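Local coordinates for protein serine acetyltransferase (Bacteroides vulgatus ATCC 8482, PDB 3F1X) that probably acts as an acyltransferase, transferring an acetyl group to serine in amino-acid biosynthesis, as other serine acetyltransferases do, at residues E135-G140 with G148-C153. Residues are numbered along the deposited sequence; the frame is centred on the assembly and turned at random.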
ATOM      1  N   GLU A 135       3.882  31.019 -17.851  1.00 20.25           N
ATOM      2  CA  GLU A 135       3.353  32.307 -18.288  1.00 23.73           C
ATOM      3  C   GLU A 135       2.925  32.247 -19.747  1.00 22.36           C
ATOM      4  O   GLU A 135       1.874  32.770 -20.111  1.00 23.95           O
ATOM      5  CB  GLU A 135       4.409  33.398 -18.120  1.00 26.75           C
ATOM      6  CG  GLU A 135       4.664  33.800 -16.683  1.00 33.12           C
ATOM      7  CD  GLU A 135       5.933  34.615 -16.535  1.00 37.41           C
ATOM      8  OE1 GLU A 135       6.094  35.608 -17.278  1.00 42.16           O
ATOM      9  OE2 GLU A 135       6.771  34.260 -15.675  1.00 39.03           O
ATOM     10  N   ALA A 136       3.744  31.610 -20.579  1.00 21.36           N
ATOM     11  CA  ALA A 136       3.438  31.484 -21.995  1.00 23.34           C
ATOM     12  C   ALA A 136       2.190  30.629 -22.186  1.00 24.94           C
ATOM     13  O   ALA A 136       1.380  30.889 -23.081  1.00 26.39           O
ATOM     14  CB  ALA A 136       4.618  30.866 -22.734  1.00 23.46           C
ATOM     15  N   ALA A 137       2.029  29.614 -21.341  1.00 24.81           N
ATOM     16  CA  ALA A 137       0.869  28.729 -21.433  1.00 27.54           C
ATOM     17  C   ALA A 137      -0.412  29.470 -21.055  1.00 29.03           C
ATOM     18  O   ALA A 137      -1.474  29.220 -21.623  1.00 28.98           O
ATOM     19  CB  ALA A 137       1.061  27.511 -20.526  1.00 27.30           C
ATOM     20  N   TYR A 138      -0.300  30.384 -20.099  1.00 30.57           N
ATOM     21  CA  TYR A 138      -1.440  31.167 -19.645  1.00 33.16           C
ATOM     22  C   TYR A 138      -1.825  32.260 -20.648  1.00 34.15           C
ATOM     23  O   TYR A 138      -2.947  32.297 -21.143  1.00 33.64           O
ATOM     24  CB  TYR A 138      -1.121  31.815 -18.292  1.00 34.60           C
ATOM     25  CG  TYR A 138      -2.213  32.730 -17.800  1.00 37.64           C
ATOM     26  CD1 TYR A 138      -3.429  32.218 -17.364  1.00 39.06           C
ATOM     27  CD2 TYR A 138      -2.047  34.113 -17.803  1.00 39.48           C
ATOM     28  CE1 TYR A 138      -4.465  33.066 -16.941  1.00 39.87           C
ATOM     29  CE2 TYR A 138      -3.078  34.974 -17.385  1.00 39.94           C
ATOM     30  CZ  TYR A 138      -4.284  34.442 -16.956  1.00 40.78           C
ATOM     31  OH  TYR A 138      -5.309  35.274 -16.551  1.00 42.28           O
ATOM     32  N   TYR A 139      -0.883  33.149 -20.938  1.00 36.31           N
ATOM     33  CA  TYR A 139      -1.127  34.259 -21.854  1.00 40.60           C
ATOM     34  C   TYR A 139      -1.620  33.906 -23.250  1.00 41.45           C
ATOM     35  O   TYR A 139      -2.299  34.714 -23.881  1.00 41.76           O
ATOM     36  CB  TYR A 139       0.130  35.120 -21.976  1.00 41.95           C
ATOM     37  CG  TYR A 139       0.316  36.071 -20.818  1.00 46.16           C
ATOM     38  CD1 TYR A 139      -0.573  37.121 -20.607  1.00 47.30           C
ATOM     39  CD2 TYR A 139       1.378  35.922 -19.932  1.00 47.57           C
ATOM     40  CE1 TYR A 139      -0.409  38.010 -19.538  1.00 49.76           C
ATOM     41  CE2 TYR A 139       1.551  36.800 -18.858  1.00 50.17           C
ATOM     42  CZ  TYR A 139       0.654  37.843 -18.668  1.00 51.40           C
ATOM     43  OH  TYR A 139       0.821  38.716 -17.617  1.00 53.53           O
ATOM     44  N   GLY A 140      -1.297  32.715 -23.738  1.00 42.97           N
ATOM     45  CA  GLY A 140      -1.737  32.355 -25.073  1.00 45.83           C
ATOM     46  C   GLY A 140      -2.858  31.339 -25.123  1.00 47.95           C
ATOM     47  O   GLY A 140      -3.187  30.817 -26.190  1.00 47.90           O
ATOM     48  N   GLY A 148      -2.220  28.748 -11.347  1.00 33.59           N
ATOM     49  CA  GLY A 148      -2.392  27.574 -10.512  1.00 32.63           C
ATOM     50  C   GLY A 148      -3.021  26.383 -11.206  1.00 31.28           C
ATOM     51  O   GLY A 148      -2.626  25.246 -10.960  1.00 31.01           O
ATOM     52  N   GLU A 149      -4.003  26.636 -12.066  1.00 30.40           N
ATOM     53  CA  GLU A 149      -4.681  25.572 -12.796  1.00 30.78           C
ATOM     54  C   GLU A 149      -3.715  24.940 -13.788  1.00 28.69           C
ATOM     55  O   GLU A 149      -3.744  23.729 -14.025  1.00 26.86           O
ATOM     56  CB  GLU A 149      -5.899  26.121 -13.557  1.00 33.09           C
ATOM     57  CG  GLU A 149      -6.581  25.083 -14.450  1.00 37.33           C
ATOM     58  CD  GLU A 149      -7.813  25.612 -15.179  1.00 39.96           C
ATOM     59  OE1 GLU A 149      -7.676  26.476 -16.072  1.00 41.70           O
ATOM     60  OE2 GLU A 149      -8.930  25.154 -14.852  1.00 42.31           O
ATOM     61  N   ILE A 150      -2.865  25.772 -14.375  1.00 26.55           N
ATOM     62  CA  ILE A 150      -1.896  25.302 -15.353  1.00 24.79           C
ATOM     63  C   ILE A 150      -0.867  24.374 -14.728  1.00 24.05           C
ATOM     64  O   ILE A 150      -0.659  23.264 -15.207  1.00 22.89           O
ATOM     65  CB  ILE A 150      -1.189  26.488 -16.027  1.00 24.65           C
ATOM     66  CG1 ILE A 150      -2.211  27.253 -16.881  1.00 26.00           C
ATOM     67  CG2 ILE A 150      -0.020  25.999 -16.868  1.00 24.63           C
ATOM     68  CD1 ILE A 150      -1.669  28.500 -17.530  1.00 25.09           C
ATOM     69  N   ILE A 151      -0.235  24.827 -13.651  1.00 24.59           N
ATOM     70  CA  ILE A 151       0.773  24.028 -12.964  1.00 24.12           C
ATOM     71  C   ILE A 151       0.174  22.744 -12.402  1.00 25.92           C
ATOM     72  O   ILE A 151       0.793  21.674 -12.459  1.00 25.54           O
ATOM     73  CB  ILE A 151       1.391  24.815 -11.784  1.00 24.76           C
ATOM     74  CG1 ILE A 151       2.135  26.044 -12.311  1.00 24.23           C
ATOM     75  CG2 ILE A 151       2.331  23.911 -10.975  1.00 20.39           C
ATOM     76  CD1 ILE A 151       2.631  26.961 -11.220  1.00 26.17           C
ATOM     77  N   SER A 152      -1.040  22.861 -11.873  1.00 24.47           N
ATOM     78  CA  SER A 152      -1.729  21.740 -11.243  1.00 26.55           C
ATOM     79  C   SER A 152      -2.228  20.586 -12.109  1.00 25.74           C
ATOM     80  O   SER A 152      -2.181  19.440 -11.667  1.00 24.70           O
ATOM     81  CB  SER A 152      -2.886  22.268 -10.385  1.00 25.33           C
ATOM     82  OG  SER A 152      -2.391  22.964  -9.257  1.00 24.59           O
ATOM     83  N   CYS A 153      -2.707  20.855 -13.323  1.00 25.64           N
ATOM     84  CA  CYS A 153      -3.200  19.756 -14.142  1.00 25.31           C
ATOM     85  C   CYS A 153      -2.891  19.763 -15.634  1.00 24.75           C
ATOM     86  O   CYS A 153      -3.219  18.802 -16.330  1.00 24.12           O
ATOM     87  CB  CYS A 153      -4.710  19.592 -13.947  1.00 27.69           C
ATOM     88  SG  CYS A 153      -5.732  20.898 -14.659  1.00 28.16           S
TER
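Ile150 spans the gap between helix 123-139 and helix 147-153, and apolar packing around it makes up the whole contact between 135-140 and 148-153. Its CD1 methyl lies 3.4 Å from Tyr138 CA and equally close to Tyr138 CB, so the tip meets the backbone of the facing helix as much as the side chain. The extended chi2 (176°) carries CD1 this far from its own helix, and the Ile150 and Tyr138 side chains cross at about a right angle. Tyr138 CG stands anti to the backbone N (chi1 176°), and the phenol offers the methyl an edge: Ile150 CD1 sits near the ring plane, 4.1 Å from Tyr138 CD1. The other branch, Ile150 CG2, touches Ala137 CB at 4.1 Å.

Aromatic packing continues beside this junction, where Tyr138 meets Phe147 edge-to-face and Tyr138 CD2 lies over one face of the Tyr139 ring.

Hydrogen bonds lie within each segment or lead elsewhere, as from Ser152 O to Arg158 NH1. Gly148 O accepts both Ser152 N (3.0 Å) and Ser152 OG (2.9 Å), from opposite faces of its carbonyl plane.

Val134, on helix 123-139, touches Ile150 and Ile151; Phe180 of the second subunit packs on Ser152 and Cys153. Within the helical part preceding the family's left-handed parallel beta-helix, these two segments (118 Å² buried) meet through Ile150, by shape rather than by polar bonds.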